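Local structure of MJ fibrillarin homologue (Methanocaldococcus jannaschii, 1FBN) at residues K34-E39 and L115-E120; H91-A96 and R121-P126. The protein probably uses S-adenosyl-L-methionine to methylate ribose 2'-hydroxyls in rRNA and tRNA at sites chosen by a guide RNA, within box C/D ribonucleoprotein particles. All coordinates share one frame; numbering follows the deposited sequence.

Contact 1: K34-E39 and L115-E120; sequences KKVYDE and LDACAE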
loop_
_atom_site.group_PDB
_atom_site.type_symbol
_atom_site.label_atom_id
_atom_site.label_comp_id
_atom_site.label_asym_id
_atom_site.label_seq_id
_atom_site.Cartn_x
_atom_site.Cartn_y
_atom_site.Cartn_z
ATOM N N LYS A 34 -8.897 0.706 -19.384
ATOM C CA LYS A 34 -7.447 0.615 -19.278
ATOM C C LYS A 34 -6.969 -0.445 -18.300
ATOM O O LYS A 34 -7.485 -0.565 -17.187
ATOM C CB LYS A 34 -6.854 1.970 -18.865
ATOM C CG LYS A 34 -5.321 2.020 -18.868
ATOM C CD LYS A 34 -4.797 3.326 -18.273
ATOM C CE LYS A 34 -3.335 3.582 -18.633
ATOM N NZ LYS A 34 -2.428 2.475 -18.222
ATOM N N LYS A 35 -6.003 -1.240 -18.746
ATOM C CA LYS A 35 -5.394 -2.253 -17.903
ATOM C C LYS A 35 -4.001 -1.723 -17.577
ATOM O O LYS A 35 -3.222 -1.398 -18.479
ATOM C CB LYS A 35 -5.303 -3.602 -18.619
ATOM C CG LYS A 35 -6.631 -4.326 -18.727
ATOM C CD LYS A 35 -6.444 -5.751 -19.212
ATOM C CE LYS A 35 -7.775 -6.482 -19.306
ATOM N NZ LYS A 35 -7.582 -7.909 -19.678
ATOM N N VAL A 36 -3.725 -1.563 -16.288
ATOM C CA VAL A 36 -2.435 -1.059 -15.831
ATOM C C VAL A 36 -1.329 -2.096 -16.007
ATOM O O VAL A 36 -0.266 -1.788 -16.550
ATOM C CB VAL A 36 -2.507 -0.621 -14.344
ATOM C CG1 VAL A 36 -1.137 -0.167 -13.848
ATOM C CG2 VAL A 36 -3.521 0.498 -14.182
ATOM N N TYR A 37 -1.600 -3.329 -15.582
ATOM C CA TYR A 37 -0.620 -4.411 -15.665
ATOM C C TYR A 37 -1.202 -5.737 -16.164
ATOM O O TYR A 37 -0.833 -6.814 -15.687
ATOM C CB TYR A 37 0.062 -4.603 -14.301
ATOM C CG TYR A 37 -0.870 -4.984 -13.161
ATOM C CD1 TYR A 37 -1.709 -4.037 -12.564
ATOM C CD2 TYR A 37 -0.891 -6.290 -12.664
ATOM C CE1 TYR A 37 -2.544 -4.387 -11.493
ATOM C CE2 TYR A 37 -1.717 -6.649 -11.599
ATOM C CZ TYR A 37 -2.538 -5.698 -11.017
ATOM O OH TYR A 37 -3.343 -6.067 -9.963
ATOM N N ASP A 38 -2.100 -5.642 -17.141
ATOM C CA ASP A 38 -2.762 -6.801 -17.738
ATOM C C ASP A 38 -3.538 -7.637 -16.710
ATOM O O ASP A 38 -3.563 -8.868 -16.767
ATOM C CB ASP A 38 -1.750 -7.661 -18.514
ATOM C CG ASP A 38 -2.404 -8.503 -19.607
ATOM O OD1 ASP A 38 -3.025 -7.919 -20.526
ATOM O OD2 ASP A 38 -2.293 -9.748 -19.547
ATOM N N GLU A 39 -4.170 -6.948 -15.767
ATOM C CA GLU A 39 -4.973 -7.600 -14.735
ATOM C C GLU A 39 -6.312 -8.004 -15.338
ATOM O O GLU A 39 -6.720 -7.456 -16.362
ATOM C CB GLU A 39 -5.219 -6.643 -13.562
ATOM C CG GLU A 39 -4.646 -5.232 -13.743
ATOM C CD GLU A 39 -5.537 -4.292 -14.527
ATOM O OE1 GLU A 39 -6.579 -4.736 -15.045
ATOM O OE2 GLU A 39 -5.203 -3.094 -14.612
ATOM N N LEU A 115 4.578 6.871 -14.175
ATOM C CA LEU A 115 3.806 7.863 -14.915
ATOM C C LEU A 115 3.061 7.261 -16.103
ATOM O O LEU A 115 1.973 7.718 -16.447
ATOM C CB LEU A 115 4.715 9.003 -15.388
ATOM C CG LEU A 115 4.772 10.259 -14.514
ATOM C CD1 LEU A 115 4.926 9.901 -13.054
ATOM C CD2 LEU A 115 5.907 11.146 -14.980
ATOM N N ASP A 116 3.642 6.234 -16.722
ATOM C CA ASP A 116 3.016 5.574 -17.868
ATOM C C ASP A 116 1.870 4.650 -17.445
ATOM O O ASP A 116 0.836 4.576 -18.117
ATOM C CB ASP A 116 4.056 4.785 -18.669
ATOM C CG ASP A 116 5.152 5.673 -19.249
ATOM O OD1 ASP A 116 4.856 6.818 -19.663
ATOM O OD2 ASP A 116 6.318 5.221 -19.293
ATOM N N ALA A 117 2.057 3.960 -16.324
ATOM C CA ALA A 117 1.051 3.041 -15.805
ATOM C C ALA A 117 -0.121 3.759 -15.136
ATOM O O ALA A 117 -1.269 3.340 -15.278
ATOM C CB ALA A 117 1.691 2.071 -14.836
ATOM N N CYS A 118 0.170 4.828 -14.401
ATOM C CA CYS A 118 -0.866 5.588 -13.701
ATOM C C CYS A 118 -1.252 6.847 -14.459
ATOM O O CYS A 118 -1.715 7.830 -13.873
ATOM C CB CYS A 118 -0.401 5.932 -12.285
ATOM S SG CYS A 118 -0.146 4.470 -11.264
ATOM N N ALA A 119 -1.107 6.761 -15.777
ATOM C CA ALA A 119 -1.398 7.837 -16.715
ATOM C C ALA A 119 -2.581 8.748 -16.386
ATOM O O ALA A 119 -2.393 9.887 -15.948
ATOM C CB ALA A 119 -1.563 7.256 -18.121
ATOM N N GLU A 120 -3.794 8.238 -16.568
ATOM C CA GLU A 120 -4.993 9.037 -16.339
ATOM C C GLU A 120 -5.543 9.111 -14.913
ATOM O O GLU A 120 -6.606 9.690 -14.689
ATOM C CB GLU A 120 -6.082 8.621 -17.333
ATOM C CG GLU A 120 -5.607 8.639 -18.794
ATOM C CD GLU A 120 -6.715 8.358 -19.794
ATOM O OE1 GLU A 120 -7.474 9.299 -20.112
ATOM O OE2 GLU A 120 -6.819 7.206 -20.273
#

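Contact 2: H91-A96 and R121-P126; sequences HVADIA and RENIIP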
loop_
_atom_site.group_PDB
_atom_site.type_symbol
_atom_site.label_atom_id
_atom_site.label_comp_id
_atom_site.label_asym_id
_atom_site.label_seq_id
_atom_site.Cartn_x
_atom_site.Cartn_y
_atom_site.Cartn_z
ATOM N N HIS A 91 -4.305 0.690 -7.688
ATOM C CA HIS A 91 -5.417 0.184 -6.887
ATOM C C HIS A 91 -5.730 1.091 -5.708
ATOM O O HIS A 91 -6.892 1.256 -5.340
ATOM C CB HIS A 91 -5.144 -1.244 -6.410
ATOM C CG HIS A 91 -5.343 -2.283 -7.471
ATOM N ND1 HIS A 91 -4.296 -2.866 -8.153
ATOM C CD2 HIS A 91 -6.470 -2.847 -7.963
ATOM C CE1 HIS A 91 -4.771 -3.745 -9.017
ATOM N NE2 HIS A 91 -6.088 -3.754 -8.921
ATOM N N VAL A 92 -4.693 1.671 -5.107
ATOM C CA VAL A 92 -4.881 2.581 -3.980
ATOM C C VAL A 92 -5.631 3.823 -4.472
ATOM O O VAL A 92 -6.478 4.361 -3.760
ATOM C CB VAL A 92 -3.530 2.988 -3.338
ATOM C CG1 VAL A 92 -3.737 4.102 -2.321
ATOM C CG2 VAL A 92 -2.884 1.781 -2.658
ATOM N N ALA A 93 -5.340 4.239 -5.707
ATOM C CA ALA A 93 -5.986 5.399 -6.325
ATOM C C ALA A 93 -7.464 5.109 -6.591
ATOM O O ALA A 93 -8.305 6.008 -6.528
ATOM C CB ALA A 93 -5.279 5.765 -7.616
ATOM N N ASP A 94 -7.770 3.853 -6.908
ATOM C CA ASP A 94 -9.149 3.432 -7.145
ATOM C C ASP A 94 -9.935 3.542 -5.844
ATOM O O ASP A 94 -11.062 4.027 -5.834
ATOM C CB ASP A 94 -9.200 1.977 -7.617
ATOM C CG ASP A 94 -8.812 1.811 -9.069
ATOM O OD1 ASP A 94 -8.695 2.820 -9.797
ATOM O OD2 ASP A 94 -8.634 0.652 -9.492
ATOM N N ILE A 95 -9.331 3.069 -4.754
ATOM C CA ILE A 95 -9.951 3.097 -3.431
ATOM C C ILE A 95 -10.191 4.535 -2.979
ATOM O O ILE A 95 -11.318 4.921 -2.676
ATOM C CB ILE A 95 -9.062 2.377 -2.381
ATOM C CG1 ILE A 95 -8.823 0.927 -2.807
ATOM C CG2 ILE A 95 -9.718 2.423 -1.002
ATOM C CD1 ILE A 95 -7.659 0.269 -2.104
ATOM N N ALA A 96 -9.119 5.319 -2.934
ATOM C CA ALA A 96 -9.196 6.714 -2.522
ATOM C C ALA A 96 -9.536 7.628 -3.709
ATOM O O ALA A 96 -8.795 8.564 -4.029
ATOM C CB ALA A 96 -7.891 7.127 -1.878
ATOM N N ARG A 121 -4.826 8.528 -13.954
ATOM C CA ARG A 121 -5.245 8.567 -12.549
ATOM C C ARG A 121 -4.710 9.862 -11.951
ATOM O O ARG A 121 -3.635 9.900 -11.358
ATOM C CB ARG A 121 -4.723 7.344 -11.791
ATOM C CG ARG A 121 -5.442 6.067 -12.180
ATOM C CD ARG A 121 -4.963 4.852 -11.406
ATOM N NE ARG A 121 -5.996 3.819 -11.377
ATOM C CZ ARG A 121 -6.395 3.118 -12.436
ATOM N NH1 ARG A 121 -5.837 3.322 -13.623
ATOM N NH2 ARG A 121 -7.395 2.252 -12.320
ATOM N N GLU A 122 -5.486 10.924 -12.120
ATOM C CA GLU A 122 -5.099 12.249 -11.662
ATOM C C GLU A 122 -5.024 12.506 -10.163
ATOM O O GLU A 122 -4.535 13.559 -9.752
ATOM C CB GLU A 122 -5.942 13.302 -12.373
ATOM C CG GLU A 122 -5.688 13.310 -13.874
ATOM C CD GLU A 122 -6.559 14.293 -14.624
ATOM O OE1 GLU A 122 -6.320 15.516 -14.499
ATOM O OE2 GLU A 122 -7.475 13.842 -15.347
ATOM N N ASN A 123 -5.492 11.560 -9.347
ATOM C CA ASN A 123 -5.414 11.723 -7.896
ATOM C C ASN A 123 -4.059 11.238 -7.368
ATOM O O ASN A 123 -3.787 11.296 -6.167
ATOM C CB ASN A 123 -6.581 11.037 -7.173
ATOM C CG ASN A 123 -6.679 9.562 -7.475
ATOM O OD1 ASN A 123 -6.269 9.101 -8.542
ATOM N ND2 ASN A 123 -7.251 8.808 -6.539
ATOM N N ILE A 124 -3.219 10.757 -8.283
ATOM C CA ILE A 124 -1.870 10.306 -7.946
ATOM C C ILE A 124 -0.922 11.456 -8.290
ATOM O O ILE A 124 -0.860 11.905 -9.437
ATOM C CB ILE A 124 -1.445 9.051 -8.742
ATOM C CG1 ILE A 124 -2.365 7.874 -8.422
ATOM C CG2 ILE A 124 -0.017 8.678 -8.394
ATOM C CD1 ILE A 124 -1.980 6.590 -9.131
ATOM N N ILE A 125 -0.220 11.951 -7.276
ATOM C CA ILE A 125 0.715 13.060 -7.440
ATOM C C ILE A 125 2.163 12.600 -7.288
ATOM O O ILE A 125 2.618 12.292 -6.186
ATOM C CB ILE A 125 0.391 14.193 -6.442
ATOM C CG1 ILE A 125 -0.990 14.763 -6.764
ATOM C CG2 ILE A 125 1.446 15.288 -6.499
ATOM C CD1 ILE A 125 -1.483 15.730 -5.748
ATOM N N PRO A 126 2.895 12.527 -8.412
ATOM C CA PRO A 126 4.295 12.105 -8.457
ATOM C C PRO A 126 5.219 13.153 -7.870
ATOM O O PRO A 126 5.063 14.346 -8.127
ATOM C CB PRO A 126 4.547 11.949 -9.952
ATOM C CG PRO A 126 3.703 13.030 -10.539
ATOM C CD PRO A 126 2.414 12.874 -9.763
#

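Contact 1: K34-E39 and L115-E120
Lys-34 and Val-36 meet the C-terminal end of helix 108-117 with two quite different side chains, one reaching with its amino tip and the other touching with its methyls. The helix belongs to the Rossmann-like fold of the S-adenosylmethionine-dependent methyltransferases, whereas residues 34-39 form the connection between strands 25-28 and 41-44 of the smaller, N-terminal antiparallel sheet. The contact therefore ties the N-terminal sheet to the catalytic fold at the surface.

The Lys-34 chain starts toward the helix with CG anti to the backbone N (chi1 -174°) and runs extended as far as CE. It bends only at its last torsion, chi4 -57°, which places NZ beside the carbonyl of Ala-117, the last residue of the helix. Lys-34 NZ gives a hydrogen bond of 3.3 Å to Ala-117 O, coming from above the carbonyl plane, 38° out of it. The ammonium group thus sits at the negative end of the helix dipole, which would probably favour its charge. Just behind the tip, Lys-34 CE passes 4.1 Å from the methyl CB of Ala-119, two residues past the helix end. Glu-120 carries an opposite charge nearby, but its OE2 stays 6.8 Å from Lys-34 NZ and makes no ion pair with it.

Val-36 works on the other side of the same carbonyl. Its CG1 packs against Ala-117 CB, while Val-36 CG2 lies 3.8 Å from Ala-117 O. The backbone beneath is held by Glu-39, whose carboxylate folds back within the loop and is itself paired with Arg-50 of strand 47-51. Glu-39 OE2 accepts from Val-36 N at 2.7 Å, met from above the carboxylate plane.

Contact 2: H91-A96 and R121-P126
Asn-123 reaches the end of helix 87-95 with a single amide nitrogen that serves two backbone carbonyls. Its CG stands between the backbone N and the carbonyl carbon (chi1 57°), which starts the amide toward the helix. Asn-123 ND2 donates to Ala-93 O at 3.0 Å, in the carbonyl plane and on a lone pair, and to Ala-96 O at 3.0 Å from above that carbonyl's plane. Both acceptors lie close to the amide plane, so the pair of bonds fixes the rotation of the group. Asn-123 OD1 packs 3.6 Å from Ala-93 CB and is buried without a polar partner. An alanine here would probably leave the carbonyls of Ala-93, in the last turn, and Ala-96, just past it, without this donor and open a gap beside Ala-93.

The CD of Arg-121 and the CG1 and CD1 of Ile-124 also close on the Ala-93 methyl. Farther along, Arg-121 NH2 forms a salt bridge to the syn lone pair of Asp-94 OD1 at 2.9 Å, the carboxylate and guanidinium planes 49° apart; NE adds a weak bond to the same oxygen. Asp-94 is positioned in turn by Arg-50 and Thr-27 at OD2 and by Ile-30 N at OD1. Helix 87-95 lies against the mixed sheet whose outermost strand is 124-128, order 3-2-1-4-5-7-6, the Rossmann-like methyltransferase arrangement.

In the fold
The second segments of the two contacts, 115-120 and 121-126, follow each other directly: helix 108-117 ends in contact 1, and the turn into strand 124-128 supplies contact 2. The contact centres lie 11 Å apart, and they touch directly, with Cys-118 SG 3.5 Å from Ile-124 CD1 and Val-36 CG2 3.7 Å from Arg-121 NH1. Arg-50 of strand 47-51 serves both, joining the 34-39 loop, through Glu-39, to helix 87-95, through Asp-94. The predicted S-adenosylmethionine site is near: the side chains of Val-36 and Thr-87 are about 6 Å apart, and those of Ile-124 and Glu-105 about 9 Å.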